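Local coordinates for EDD domain protein, DegV family (Ruminococcus gnavus, PDB 3JR7) that is of unknown function but probably binds a lipid such as a fatty acid, at residues 20-25 with 98-103; 130-135 with 166-171; 232-237 with 265-270; 258-263 with 292-297; 200-205 with 222-227. One frame throughout, in Å; residues are numbered along the deposited sequence.

In the fold
The five contacts fall into two groups, one on each of the two sheets. Interactions 1 and 2 come first along the chain and share a sheet: strand 98-103 pairs with 22-27 in the first and lies next to 130-135 of the second, their centres about 10 Å apart. Interaction 5 follows, then 3 and 4 with segments interlaced, all three round the second sheet. Helix 257-270 serves both 3 and 4, which touch; helix 226-240 links 3 with 5, whose strand 217-224 forms an outer edge of that sheet. Interactions 1 and 5 lie about 42 Å apart, centre to centre. Each group thus builds one helix-covered sheet; Ile-295 of interaction 4 belongs to the polyether pocket.

Interaction 1: 20-25 with 98-103; sequences MSYKVI and RIYVVT
With CG anti to the carbonyl carbon (chi1 -54°), Arg-98 starts out beside its own backbone N, and the chain bends at chi3, which turns NE; the guanidinium beyond it has Ser-21 O over the centre of one face, 3.5 Å from CZ. In Tyr-22 CG stands between the backbone N and the carbonyl carbon (chi1 75°), and the ring that follows crosses Arg-98 obliquely, the two planes 33° apart, while Tyr-22 CB meets the edge of the Tyr-100 ring at CE2, 3.9 Å away. On the other face of the sheet Ile-25 CD1 packs against Ile-99 CG2 at 3.5 Å, and Lys-23 CB rests on Ile-99 CD1.

The backbones of strands 22-25 and 98-103 pair in regular parallel fashion. Ser-21 O accepts from Arg-98 N, with the donor tilted from the carbonyl plane; Lys-23 then gives its N-H to Arg-98 O and takes one from Tyr-100 N, and Ile-25 does the same with Tyr-100 O and Val-102 N. The last of these, Val-102 N to Ile-25 O, spans 2.8 Å. Tyr-22 CA also makes a CA-H...O contact with Arg-98 O at 3.1 Å.

Glu-154 takes Arg-98 NE in a salt bridge and the hydroxyl of Tyr-100 in a hydrogen bond, while Asp-19 pairs with Arg-98 NH1. Lys-23 NZ turns away to Glu-43 and Ser-91. Carboxylates at NE and NH1 would be expected to balance the charge of this buried guanidinium and limit its rotation; a polar cluster thus forms at the start of the strand pair, ahead of the Val and Ile packing.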
# COMPACT_ATOMS: atom_id res chain seq x y z
N MSE A 20 -16.17 17.36 -10.97
CA MSE A 20 -15.32 16.31 -10.47
C MSE A 20 -14.65 15.70 -11.69
O MSE A 20 -14.72 14.48 -11.93
CB MSE A 20 -16.12 15.26 -9.77
CG MSE A 20 -16.95 15.79 -8.65
SE MSE A 20 -18.12 14.32 -8.07
CE MSE A 20 -16.85 12.78 -8.25
N SER A 21 -13.98 16.52 -12.46
CA SER A 21 -13.23 15.99 -13.60
C SER A 21 -11.86 15.53 -13.12
O SER A 21 -10.87 16.17 -13.36
CB SER A 21 -13.11 17.05 -14.69
OG SER A 21 -12.58 16.49 -15.88
N TYR A 22 -11.82 14.42 -12.39
CA TYR A 22 -10.55 13.84 -11.93
C TYR A 22 -10.59 12.33 -11.92
O TYR A 22 -11.65 11.75 -11.83
CB TYR A 22 -10.20 14.38 -10.54
CG TYR A 22 -10.98 13.80 -9.37
CD1 TYR A 22 -10.48 12.75 -8.64
CD2 TYR A 22 -12.16 14.36 -8.96
CE1 TYR A 22 -11.15 12.25 -7.55
CE2 TYR A 22 -12.87 13.85 -7.87
CZ TYR A 22 -12.35 12.80 -7.17
OH TYR A 22 -13.03 12.25 -6.07
N LYS A 23 -9.43 11.69 -11.99
CA LYS A 23 -9.34 10.26 -11.78
C LYS A 23 -8.15 9.98 -10.84
O LYS A 23 -7.12 10.66 -10.93
CB LYS A 23 -9.21 9.54 -13.11
CG LYS A 23 -9.35 8.05 -13.02
CD LYS A 23 -9.52 7.38 -14.41
CE LYS A 23 -8.24 7.38 -15.27
NZ LYS A 23 -8.32 6.56 -16.63
N VAL A 24 -8.30 8.99 -9.97
CA VAL A 24 -7.22 8.49 -9.08
C VAL A 24 -6.80 7.11 -9.50
O VAL A 24 -7.58 6.13 -9.37
CB VAL A 24 -7.62 8.44 -7.60
CG1 VAL A 24 -6.36 8.12 -6.72
CG2 VAL A 24 -8.29 9.77 -7.15
N ILE A 25 -5.59 7.03 -10.04
CA ILE A 25 -5.01 5.78 -10.49
C ILE A 25 -4.09 5.27 -9.37
O ILE A 25 -3.26 6.00 -8.87
CB ILE A 25 -4.15 6.00 -11.74
CG1 ILE A 25 -5.02 6.60 -12.89
CG2 ILE A 25 -3.46 4.70 -12.16
CD1 ILE A 25 -4.20 7.18 -13.98
N ARG A 98 -8.05 16.12 -14.33
CA ARG A 98 -6.98 16.01 -13.35
C ARG A 98 -6.70 14.55 -13.06
O ARG A 98 -7.59 13.79 -12.71
CB ARG A 98 -7.39 16.75 -12.07
CG ARG A 98 -7.79 18.20 -12.32
CD ARG A 98 -8.16 18.97 -11.08
NE ARG A 98 -9.38 18.49 -10.48
CZ ARG A 98 -10.63 18.72 -10.94
NH1 ARG A 98 -10.83 19.40 -12.09
NH2 ARG A 98 -11.70 18.25 -10.26
N ILE A 99 -5.44 14.15 -13.21
CA ILE A 99 -5.00 12.79 -12.97
C ILE A 99 -4.04 12.72 -11.77
O ILE A 99 -3.01 13.39 -11.75
CB ILE A 99 -4.29 12.20 -14.18
CG1 ILE A 99 -5.20 12.35 -15.42
CG2 ILE A 99 -3.91 10.71 -13.89
CD1 ILE A 99 -6.51 11.50 -15.39
N TYR A 100 -4.40 11.89 -10.80
CA TYR A 100 -3.58 11.70 -9.59
C TYR A 100 -3.17 10.25 -9.59
O TYR A 100 -4.00 9.39 -9.73
CB TYR A 100 -4.41 11.99 -8.33
CG TYR A 100 -5.00 13.37 -8.27
CD1 TYR A 100 -4.21 14.46 -7.92
CD2 TYR A 100 -6.35 13.58 -8.52
CE1 TYR A 100 -4.73 15.74 -7.88
CE2 TYR A 100 -6.91 14.88 -8.45
CZ TYR A 100 -6.08 15.95 -8.13
OH TYR A 100 -6.58 17.20 -8.05
N VAL A 101 -1.89 9.97 -9.44
CA VAL A 101 -1.39 8.59 -9.48
C VAL A 101 -0.76 8.28 -8.12
O VAL A 101 0.02 9.09 -7.58
CB VAL A 101 -0.36 8.41 -10.62
CG1 VAL A 101 -0.05 6.90 -10.88
CG2 VAL A 101 -0.84 9.09 -11.90
N VAL A 102 -1.09 7.13 -7.55
CA VAL A 102 -0.55 6.73 -6.24
C VAL A 102 0.15 5.41 -6.39
O VAL A 102 -0.44 4.46 -6.89
CB VAL A 102 -1.66 6.56 -5.21
CG1 VAL A 102 -1.02 6.15 -3.81
CG2 VAL A 102 -2.47 7.87 -5.10
N THR A 103 1.43 5.36 -6.02
CA THR A 103 2.26 4.19 -6.22
C THR A 103 2.90 3.72 -4.95
O THR A 103 3.03 4.46 -3.97
CB THR A 103 3.41 4.41 -7.25
OG1 THR A 103 4.45 5.24 -6.70
CG2 THR A 103 2.88 5.02 -8.57

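Interaction 2: 130-135 with 166-171; sequences QIHVFN and SVECYI. With PO4 (phosphate ion), chain D.
The imidazole of His-132 meets the carboxylate of Glu-168 with their planes 85° apart. In Glu-168 the bend at chi2 (-75°) turns CD back toward the strand, and OE2 meets the edge of the imidazole, where His-132 NE2 donates to it at 3.0 Å in a nearly straight bond. The acceptor lies in the ring plane and receives the N-H on its anti lone pair. A water 2.8 Å from the same OE2 donates to it and accepts from Asn-135 N, tying the helix side chain to the strand backbone.

Phe-134 is sandwiched: His-132 CD2 sits over one face, and Val-167 CG1 approaches the opposite face at 3.6 Å from the centroid, a CH-pi contact. Ile-171 CD1 adds to this packing by touching Phe-134 CB at 3.8 Å. At the far end of the strand, Gln-130 NE2 donates to O1 of a phosphate ion, probably from the crystallisation liquor, which Phe-160 N also binds.

Segment 166-171 of helix 160-173 runs nearly parallel to strand 130-135 across one face of the sheet. Beside it lies helix 141-155, whose Ile-146 touches Val-167 and Ile-171, while helix 111-126 covers Val-133 on the other face.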
# COMPACT_ATOMS: atom_id res chain seq x y z
N GLN A 130 -2.74 17.95 -16.47
CA GLN A 130 -2.50 17.97 -15.05
C GLN A 130 -2.45 16.52 -14.58
O GLN A 130 -3.47 15.90 -14.34
CB GLN A 130 -3.58 18.76 -14.31
CG GLN A 130 -3.44 20.31 -14.49
CD GLN A 130 -4.73 21.06 -14.12
OE1 GLN A 130 -5.80 20.67 -14.52
NE2 GLN A 130 -4.62 22.09 -13.33
N ILE A 131 -1.22 16.01 -14.46
CA ILE A 131 -0.94 14.68 -13.98
C ILE A 131 0.11 14.78 -12.86
O ILE A 131 1.18 15.37 -13.05
CB ILE A 131 -0.35 13.79 -15.08
CG1 ILE A 131 -1.28 13.73 -16.29
CG2 ILE A 131 -0.10 12.37 -14.53
CD1 ILE A 131 -0.61 13.19 -17.56
N HIS A 132 -0.19 14.21 -11.71
CA HIS A 132 0.76 14.17 -10.61
C HIS A 132 0.90 12.77 -10.08
O HIS A 132 -0.11 12.11 -9.77
CB HIS A 132 0.38 15.13 -9.47
CG HIS A 132 1.43 15.19 -8.41
ND1 HIS A 132 2.53 16.00 -8.52
CD2 HIS A 132 1.62 14.44 -7.30
CE1 HIS A 132 3.33 15.80 -7.48
NE2 HIS A 132 2.79 14.85 -6.72
N VAL A 133 2.14 12.31 -9.97
CA VAL A 133 2.45 11.00 -9.42
C VAL A 133 2.90 11.15 -7.92
O VAL A 133 3.91 11.83 -7.64
CB VAL A 133 3.55 10.30 -10.22
CG1 VAL A 133 3.82 8.92 -9.63
CG2 VAL A 133 3.14 10.17 -11.70
N PHE A 134 2.16 10.54 -6.99
CA PHE A 134 2.51 10.54 -5.57
C PHE A 134 3.31 9.26 -5.26
O PHE A 134 2.85 8.14 -5.47
CB PHE A 134 1.26 10.58 -4.67
CG PHE A 134 0.41 11.80 -4.82
CD1 PHE A 134 0.76 12.99 -4.20
CD2 PHE A 134 -0.77 11.74 -5.53
CE1 PHE A 134 -0.04 14.13 -4.35
CE2 PHE A 134 -1.57 12.84 -5.68
CZ PHE A 134 -1.22 14.04 -5.10
N ASN A 135 4.55 9.41 -4.84
CA ASN A 135 5.31 8.31 -4.29
C ASN A 135 4.75 8.14 -2.88
O ASN A 135 4.99 8.98 -2.04
CB ASN A 135 6.79 8.73 -4.22
CG ASN A 135 7.65 7.80 -3.42
OD1 ASN A 135 7.22 6.72 -3.02
ND2 ASN A 135 8.91 8.21 -3.19
N SER A 166 -1.69 19.23 -0.35
CA SER A 166 -2.34 18.62 0.83
C SER A 166 -2.01 17.14 0.95
O SER A 166 -1.80 16.62 2.05
CB SER A 166 -3.86 18.79 0.86
OG SER A 166 -4.16 20.17 0.80
N VAL A 167 -1.96 16.47 -0.20
CA VAL A 167 -1.70 15.05 -0.20
C VAL A 167 -0.24 14.75 0.08
O VAL A 167 0.06 13.81 0.80
CB VAL A 167 -2.16 14.40 -1.51
CG1 VAL A 167 -1.68 12.96 -1.60
CG2 VAL A 167 -3.73 14.51 -1.62
N GLU A 168 0.69 15.53 -0.50
CA GLU A 168 2.09 15.37 -0.16
C GLU A 168 2.32 15.59 1.34
O GLU A 168 3.13 14.87 1.93
CB GLU A 168 3.03 16.23 -1.04
CG GLU A 168 3.07 15.81 -2.52
CD GLU A 168 3.89 14.50 -2.84
OE1 GLU A 168 4.47 13.91 -1.84
OE2 GLU A 168 3.97 14.12 -4.09
N CYS A 169 1.59 16.53 1.95
CA CYS A 169 1.67 16.73 3.41
C CYS A 169 1.17 15.47 4.13
O CYS A 169 1.82 14.95 5.03
CB CYS A 169 0.85 17.95 3.86
SG CYS A 169 0.68 18.10 5.69
N TYR A 170 0.01 14.99 3.73
CA TYR A 170 -0.50 13.75 4.29
C TYR A 170 0.53 12.60 4.20
O TYR A 170 0.73 11.87 5.19
CB TYR A 170 -1.84 13.34 3.65
CG TYR A 170 -2.28 11.98 4.18
CD1 TYR A 170 -2.56 11.81 5.53
CD2 TYR A 170 -2.35 10.86 3.35
CE1 TYR A 170 -2.90 10.56 6.05
CE2 TYR A 170 -2.72 9.61 3.86
CZ TYR A 170 -2.97 9.48 5.21
OH TYR A 170 -3.29 8.25 5.75
N ILE A 171 1.20 12.46 3.06
CA ILE A 171 2.20 11.42 2.89
C ILE A 171 3.30 11.56 3.94
O ILE A 171 3.74 10.57 4.55
CB ILE A 171 2.73 11.43 1.46
CG1 ILE A 171 1.61 10.91 0.51
CG2 ILE A 171 3.95 10.60 1.30
CD1 ILE A 171 1.95 11.06 -0.98
P PO4 D . -7.25 23.73 -11.39
O1 PO4 D . -7.62 22.76 -12.53
O2 PO4 D . -7.42 23.01 -10.08
O3 PO4 D . -5.81 24.13 -11.48
O4 PO4 D . -8.04 25.03 -11.40
O HOH W 1 5.58 11.97 -4.71

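Interaction 3: 232-237 with 265-270; sequences KMADCV and RLLKER
Two neighbouring helices, 226-240 and 257-270, pack side by side here on the second sheet of the DegV fold, their short segments crossing at -40° with axes 9.2 Å apart. Ala-234 sits where they come together. Its CB points at the partner helix and meets Leu-266 CB at 3.8 Å, and its small size lets the backbones approach, with only 5.5 Å between Ala-234 CA and Leu-267 CA. Leu-267 sends its CD2 branch into the groove next to Ala-234: that methyl touches Ala-234 CA and also Val-237 CB, the latter at 3.8 Å, the side chains of Leu-267 and Val-237 crossing at about a right angle.

Next to this apolar patch lies a salt-bridge network. Arg-270 runs extended from CG to NE, passing Ala-234 on the way, so that its CD lies 3.6 Å from Ala-234 CB and the same methyl group covers one face of the guanidinium. Glu-269 contributes a weak salt bridge to Arg-270 NH2 and another to Arg-265, which also pairs with Glu-262. A firmer hold on NH2 comes from Leu-266 O, one turn back in the same helix, at 2.9 Å. Together with Asp-235 of the other helix, these limit the rotation of the guanidinium. On the sheet side, Met-233 and Val-237 continue the packing onto Tyr-177 of strand 176-179.

The bridge between the helices is side-on: Arg-270 NE, at 2.8 Å, and NH1, at 3.2 Å, both grip Asp-235 OD1, which lies in the guanidinium plane, while both nitrogens stand on one face of the carboxylate, 28° out of its plane.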
# COMPACT_ATOMS: atom_id res chain seq x y z
N LYS A 232 3.13 -4.82 20.91
CA LYS A 232 4.26 -3.93 20.68
C LYS A 232 4.03 -3.09 19.40
O LYS A 232 4.39 -1.91 19.37
CB LYS A 232 5.58 -4.69 20.56
CG LYS A 232 6.04 -5.32 21.84
CD LYS A 232 7.55 -5.37 21.96
CE LYS A 232 8.01 -6.35 23.06
NZ LYS A 232 9.51 -6.51 23.10
N MSE A 233 3.44 -3.68 18.37
CA MSE A 233 3.10 -2.90 17.16
C MSE A 233 2.13 -1.76 17.50
O MSE A 233 2.40 -0.60 17.16
CB MSE A 233 2.51 -3.75 16.04
CG MSE A 233 2.21 -2.88 14.80
SE MSE A 233 1.82 -3.90 13.24
CE MSE A 233 3.11 -5.29 13.63
N ALA A 234 1.05 -2.09 18.22
CA ALA A 234 0.08 -1.08 18.71
C ALA A 234 0.76 0.04 19.48
O ALA A 234 0.41 1.18 19.28
CB ALA A 234 -1.03 -1.72 19.60
N ASP A 235 1.70 -0.29 20.36
CA ASP A 235 2.43 0.71 21.09
C ASP A 235 3.25 1.57 20.11
O ASP A 235 3.28 2.79 20.29
CB ASP A 235 3.37 0.12 22.14
CG ASP A 235 2.62 -0.56 23.27
OD1 ASP A 235 1.46 -0.21 23.55
OD2 ASP A 235 3.23 -1.46 23.90
N CYS A 236 3.92 0.96 19.12
CA CYS A 236 4.73 1.75 18.18
C CYS A 236 3.87 2.75 17.43
O CYS A 236 4.23 3.94 17.28
CB CYS A 236 5.43 0.89 17.18
SG CYS A 236 6.76 -0.10 17.84
N VAL A 237 2.72 2.29 16.96
CA VAL A 237 1.82 3.15 16.20
C VAL A 237 1.40 4.31 17.09
O VAL A 237 1.45 5.48 16.68
CB VAL A 237 0.56 2.42 15.74
CG1 VAL A 237 -0.35 3.38 15.02
CG2 VAL A 237 0.92 1.18 14.88
N ARG A 265 -8.69 -3.39 17.91
CA ARG A 265 -9.11 -3.24 19.30
C ARG A 265 -7.98 -2.67 20.15
O ARG A 265 -8.18 -1.72 20.91
CB ARG A 265 -9.59 -4.61 19.85
CG ARG A 265 -10.09 -4.57 21.29
CD ARG A 265 -10.45 -5.95 21.86
NE ARG A 265 -9.22 -6.65 22.25
CZ ARG A 265 -8.48 -6.33 23.30
NH1 ARG A 265 -8.85 -5.35 24.11
NH2 ARG A 265 -7.36 -7.01 23.57
N LEU A 266 -6.77 -3.22 20.01
CA LEU A 266 -5.61 -2.70 20.72
C LEU A 266 -5.33 -1.24 20.40
O LEU A 266 -4.96 -0.48 21.25
CB LEU A 266 -4.33 -3.51 20.40
CG LEU A 266 -4.30 -4.98 20.85
CD1 LEU A 266 -3.16 -5.76 20.14
CD2 LEU A 266 -4.16 -5.02 22.35
N LEU A 267 -5.46 -0.87 19.14
CA LEU A 267 -5.18 0.51 18.73
C LEU A 267 -6.19 1.45 19.33
O LEU A 267 -5.84 2.53 19.77
CB LEU A 267 -5.16 0.63 17.20
CG LEU A 267 -3.96 -0.07 16.58
CD1 LEU A 267 -4.19 -0.36 15.08
CD2 LEU A 267 -2.61 0.69 16.80
N LYS A 268 -7.44 1.03 19.33
CA LYS A 268 -8.52 1.84 19.90
C LYS A 268 -8.38 2.08 21.40
O LYS A 268 -8.85 3.08 21.91
CB LYS A 268 -9.83 1.15 19.64
CG LYS A 268 -11.03 1.96 20.01
CD LYS A 268 -12.30 1.36 19.39
CE LYS A 268 -13.37 2.40 19.18
NZ LYS A 268 -14.06 2.74 20.42
N GLU A 269 -7.73 1.17 22.10
CA GLU A 269 -7.42 1.38 23.48
C GLU A 269 -6.37 2.49 23.69
O GLU A 269 -6.29 3.07 24.79
CB GLU A 269 -6.87 0.09 24.12
CG GLU A 269 -7.77 -1.10 24.19
CD GLU A 269 -7.09 -2.30 24.84
OE1 GLU A 269 -5.95 -2.71 24.46
OE2 GLU A 269 -7.71 -2.85 25.77
N ARG A 270 -5.55 2.73 22.68
CA ARG A 270 -4.42 3.63 22.77
C ARG A 270 -4.65 5.04 22.22
O ARG A 270 -4.01 5.94 22.66
CB ARG A 270 -3.17 2.99 22.14
CG ARG A 270 -2.76 1.72 22.80
CD ARG A 270 -1.89 0.85 21.99
NE ARG A 270 -1.23 -0.08 22.86
CZ ARG A 270 -1.85 -1.01 23.56
NH1 ARG A 270 -1.17 -1.76 24.35
NH2 ARG A 270 -3.14 -1.17 23.44

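Interaction 4: 258-263 with 292-297; sequences ERAKEV and GGIIVV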
# COMPACT_ATOMS: atom_id res chain seq x y z
N GLU A 258 -9.50 -12.19 12.10
CA GLU A 258 -9.65 -12.01 13.55
C GLU A 258 -8.43 -11.35 14.16
O GLU A 258 -8.54 -10.56 15.08
CB GLU A 258 -9.95 -13.33 14.27
CG GLU A 258 -11.44 -13.76 14.16
CD GLU A 258 -12.47 -12.69 14.63
OE1 GLU A 258 -12.30 -12.04 15.70
OE2 GLU A 258 -13.47 -12.50 13.88
N ARG A 259 -7.26 -11.68 13.65
CA ARG A 259 -6.05 -10.94 14.03
C ARG A 259 -6.17 -9.43 13.66
O ARG A 259 -5.80 -8.58 14.45
CB ARG A 259 -4.86 -11.57 13.37
CG ARG A 259 -3.55 -10.92 13.73
CD ARG A 259 -2.41 -11.69 13.08
NE ARG A 259 -2.32 -12.98 13.72
CZ ARG A 259 -1.74 -14.07 13.22
NH1 ARG A 259 -1.19 -14.08 12.01
NH2 ARG A 259 -1.70 -15.17 13.96
N ALA A 260 -6.71 -9.11 12.48
CA ALA A 260 -6.98 -7.72 12.14
C ALA A 260 -7.90 -7.04 13.17
O ALA A 260 -7.65 -5.90 13.62
CB ALA A 260 -7.57 -7.61 10.72
N LYS A 261 -8.96 -7.72 13.54
CA LYS A 261 -9.89 -7.16 14.52
C LYS A 261 -9.25 -6.91 15.89
O LYS A 261 -9.56 -5.93 16.55
CB LYS A 261 -11.12 -8.06 14.66
CG LYS A 261 -12.07 -7.88 13.47
CD LYS A 261 -13.32 -8.70 13.59
CE LYS A 261 -14.13 -8.75 12.29
NZ LYS A 261 -14.34 -7.40 11.67
N GLU A 262 -8.36 -7.80 16.29
CA GLU A 262 -7.66 -7.66 17.57
C GLU A 262 -6.71 -6.46 17.53
O GLU A 262 -6.63 -5.68 18.47
CB GLU A 262 -6.90 -8.95 17.91
CG GLU A 262 -6.02 -8.88 19.15
CD GLU A 262 -6.83 -8.59 20.44
OE1 GLU A 262 -8.09 -8.58 20.40
OE2 GLU A 262 -6.20 -8.35 21.49
N VAL A 263 -6.01 -6.27 16.41
CA VAL A 263 -5.16 -5.09 16.24
C VAL A 263 -5.99 -3.83 16.32
O VAL A 263 -5.60 -2.89 16.99
CB VAL A 263 -4.34 -5.18 14.92
CG1 VAL A 263 -3.65 -3.86 14.60
CG2 VAL A 263 -3.37 -6.33 15.05
N GLY A 292 -1.07 -14.76 7.02
CA GLY A 292 -0.96 -14.35 8.41
C GLY A 292 -0.39 -12.95 8.68
O GLY A 292 -0.28 -12.55 9.84
N GLY A 293 -0.04 -12.20 7.65
CA GLY A 293 0.50 -10.86 7.85
C GLY A 293 -0.53 -9.77 8.14
O GLY A 293 -1.70 -9.83 7.70
N ILE A 294 -0.06 -8.75 8.85
CA ILE A 294 -0.86 -7.62 9.27
C ILE A 294 -0.06 -6.35 8.95
O ILE A 294 1.12 -6.25 9.28
CB ILE A 294 -1.14 -7.65 10.76
CG1 ILE A 294 -2.06 -8.81 11.10
CG2 ILE A 294 -1.82 -6.35 11.20
CD1 ILE A 294 -3.55 -8.58 10.63
N ILE A 295 -0.72 -5.41 8.30
CA ILE A 295 -0.16 -4.11 7.97
C ILE A 295 -1.07 -3.05 8.58
O ILE A 295 -2.30 -3.10 8.40
CB ILE A 295 -0.10 -3.94 6.43
CG1 ILE A 295 0.78 -5.03 5.80
CG2 ILE A 295 0.38 -2.50 6.06
CD1 ILE A 295 0.43 -5.29 4.37
N VAL A 296 -0.48 -2.07 9.24
CA VAL A 296 -1.23 -0.95 9.78
C VAL A 296 -0.67 0.39 9.32
O VAL A 296 0.55 0.60 9.34
CB VAL A 296 -1.19 -0.94 11.32
CG1 VAL A 296 -1.95 0.24 11.88
CG2 VAL A 296 -1.72 -2.34 11.91
N VAL A 297 -1.56 1.29 8.92
CA VAL A 297 -1.21 2.64 8.53
C VAL A 297 -2.14 3.66 9.15
O VAL A 297 -3.35 3.47 9.14
CB VAL A 297 -1.26 2.82 6.98
CG1 VAL A 297 -0.89 4.24 6.59
CG2 VAL A 297 -0.29 1.86 6.31
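Arg-259 leaves helix 257-270 with its CB directed at strand 294-297, and its CG, anti to the backbone N (chi1 -178°), lies over Ile-294, 3.7 Å from CG1. CD comes closer still to that same Ile-294 CG1, at 3.5 Å. The chain then bends at chi3 and carries NE past Met-226 of the neighbouring helix. At the tip NH1 donates to Gly-292 O over 2.8 Å, in the carbonyl plane and on a lone pair, with the acceptor close to the guanidinium plane. The bond is moderately bent, 138° at the hydrogen, and Glu-181 adds a long, weak ion pair to NH1.

Ile-294 puts CD1 against the backbone of Ala-260, 3.7 Å from its N. One turn on, Val-263 and Val-296 meet tip to tip, CG1 of the first 3.6 Å from CG2 of the second. Ile-295 points away from the helix and belongs to the pocket in which a polyether molecule is bound.

Helix segment 258-263 lying over strand 294-297, their directions 33° apart, with aliphatic side chains between them and an arginine tying down the loop before the strand, is the layered helix-on-sheet packing of an alpha/beta fold.

Interaction 5: 200-205 with 222-227; sequences AGALNI and KARGMK
Arg-224 stretches out from CG to NE across the turn 202-205, and its guanidinium lies with one face against Ala-202 CB, which is 3.5 Å from NE. Nearer the backbone, the Arg-224 chain runs past the amide of Asn-204, whose CG, set between the backbone N and the carbonyl carbon (chi1 60°), lies beside Arg-224 CB: that CB is 3.8 Å from Asn-204 ND2, and the two flat groups are inclined 51° to each other.

Ile-205 also packs on the arginine, its CD1 touching Arg-224 CG at 4.0 Å and reaching Lys-222 CD at much the same distance. CD1 also lies on the backbone of Ala-223, 3.6 Å from its O. Backbone contact is short: Ile-205 and Arg-224 form an antiparallel non-hydrogen-bonded pair, and next to it Gly-225 N donates to Asn-204 O at 2.7 Å, a straight bond at the hydrogen although the donor stands well above the carbonyl plane. Ala-202 to Ile-205 is a type I turn, closed by Ile-205 N to Ala-202 O.

The contact lies at the surface, where the loop enters strand 205-211 and strand 217-224 ends. Gly-225 is the N-cap of helix 226-240, which turns back over Ala-223 through Ala-229 and Lys-232.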
# COMPACT_ATOMS: atom_id res chain seq x y z
N ALA A 200 19.54 -15.42 14.22
CA ALA A 200 18.44 -16.35 14.42
C ALA A 200 18.33 -16.79 15.89
O ALA A 200 18.75 -17.88 16.28
CB ALA A 200 18.58 -17.56 13.49
N GLY A 201 17.77 -15.91 16.72
CA GLY A 201 17.44 -16.23 18.11
C GLY A 201 16.20 -17.13 18.22
O GLY A 201 16.02 -18.04 17.41
N ALA A 202 15.35 -16.85 19.22
CA ALA A 202 14.14 -17.63 19.49
C ALA A 202 13.32 -17.86 18.22
O ALA A 202 13.05 -16.92 17.47
CB ALA A 202 13.28 -16.92 20.54
N LEU A 203 12.89 -19.10 17.99
CA LEU A 203 12.17 -19.43 16.76
C LEU A 203 10.78 -18.76 16.61
O LEU A 203 10.26 -18.69 15.48
CB LEU A 203 12.04 -20.96 16.58
CG LEU A 203 13.26 -21.67 15.94
CD1 LEU A 203 13.08 -23.20 15.95
CD2 LEU A 203 13.53 -21.16 14.50
N ASN A 204 10.21 -18.27 17.71
CA ASN A 204 8.94 -17.56 17.66
C ASN A 204 9.10 -16.02 17.69
O ASN A 204 8.09 -15.32 17.83
CB ASN A 204 7.96 -18.02 18.75
CG ASN A 204 8.50 -17.82 20.17
OD1 ASN A 204 9.73 -17.75 20.39
ND2 ASN A 204 7.58 -17.78 21.16
N ILE A 205 10.32 -15.51 17.56
CA ILE A 205 10.53 -14.06 17.53
C ILE A 205 9.81 -13.44 16.33
O ILE A 205 9.88 -13.97 15.25
CB ILE A 205 12.01 -13.68 17.46
CG1 ILE A 205 12.53 -13.54 18.87
CG2 ILE A 205 12.18 -12.26 17.06
CD1 ILE A 205 12.06 -12.22 19.48
N LYS A 222 10.64 -6.04 18.41
CA LYS A 222 10.46 -7.46 18.26
C LYS A 222 9.89 -8.02 19.54
O LYS A 222 9.97 -7.40 20.59
CB LYS A 222 11.80 -8.15 17.98
CG LYS A 222 12.77 -8.05 19.16
CD LYS A 222 14.06 -8.76 18.82
CE LYS A 222 15.00 -8.71 20.04
NZ LYS A 222 16.35 -9.19 19.56
N ALA A 223 9.32 -9.20 19.42
CA ALA A 223 8.70 -9.88 20.54
C ALA A 223 8.63 -11.36 20.24
O ALA A 223 8.56 -11.77 19.07
CB ALA A 223 7.29 -9.34 20.77
N ARG A 224 8.56 -12.17 21.30
CA ARG A 224 8.32 -13.60 21.15
C ARG A 224 6.87 -13.91 21.00
O ARG A 224 6.08 -13.69 21.88
CB ARG A 224 8.90 -14.37 22.34
CG ARG A 224 10.37 -14.25 22.42
CD ARG A 224 10.93 -15.29 23.37
NE ARG A 224 12.37 -15.16 23.42
CZ ARG A 224 13.16 -15.88 24.23
NH1 ARG A 224 12.66 -16.78 25.06
NH2 ARG A 224 14.45 -15.68 24.20
N GLY A 225 6.50 -14.45 19.86
CA GLY A 225 5.13 -14.77 19.56
C GLY A 225 4.29 -13.60 19.07
O GLY A 225 4.52 -12.43 19.40
N MSE A 226 3.27 -13.95 18.32
CA MSE A 226 2.46 -12.98 17.61
C MSE A 226 1.65 -12.12 18.57
O MSE A 226 1.39 -10.95 18.29
CB MSE A 226 1.55 -13.77 16.67
CG MSE A 226 0.73 -13.02 15.82
SE MSE A 226 1.63 -11.70 14.76
CE MSE A 226 2.93 -12.85 13.80
N LYS A 227 1.20 -12.70 19.68
CA LYS A 227 0.33 -11.98 20.59
C LYS A 227 1.06 -10.79 21.20
O LYS A 227 0.52 -9.66 21.24
CB LYS A 227 -0.16 -12.90 21.70
CG LYS A 227 -1.19 -12.23 22.61
CD LYS A 227 -1.65 -13.19 23.73
CE LYS A 227 -1.48 -12.57 25.10
NZ LYS A 227 -0.02 -12.29 25.43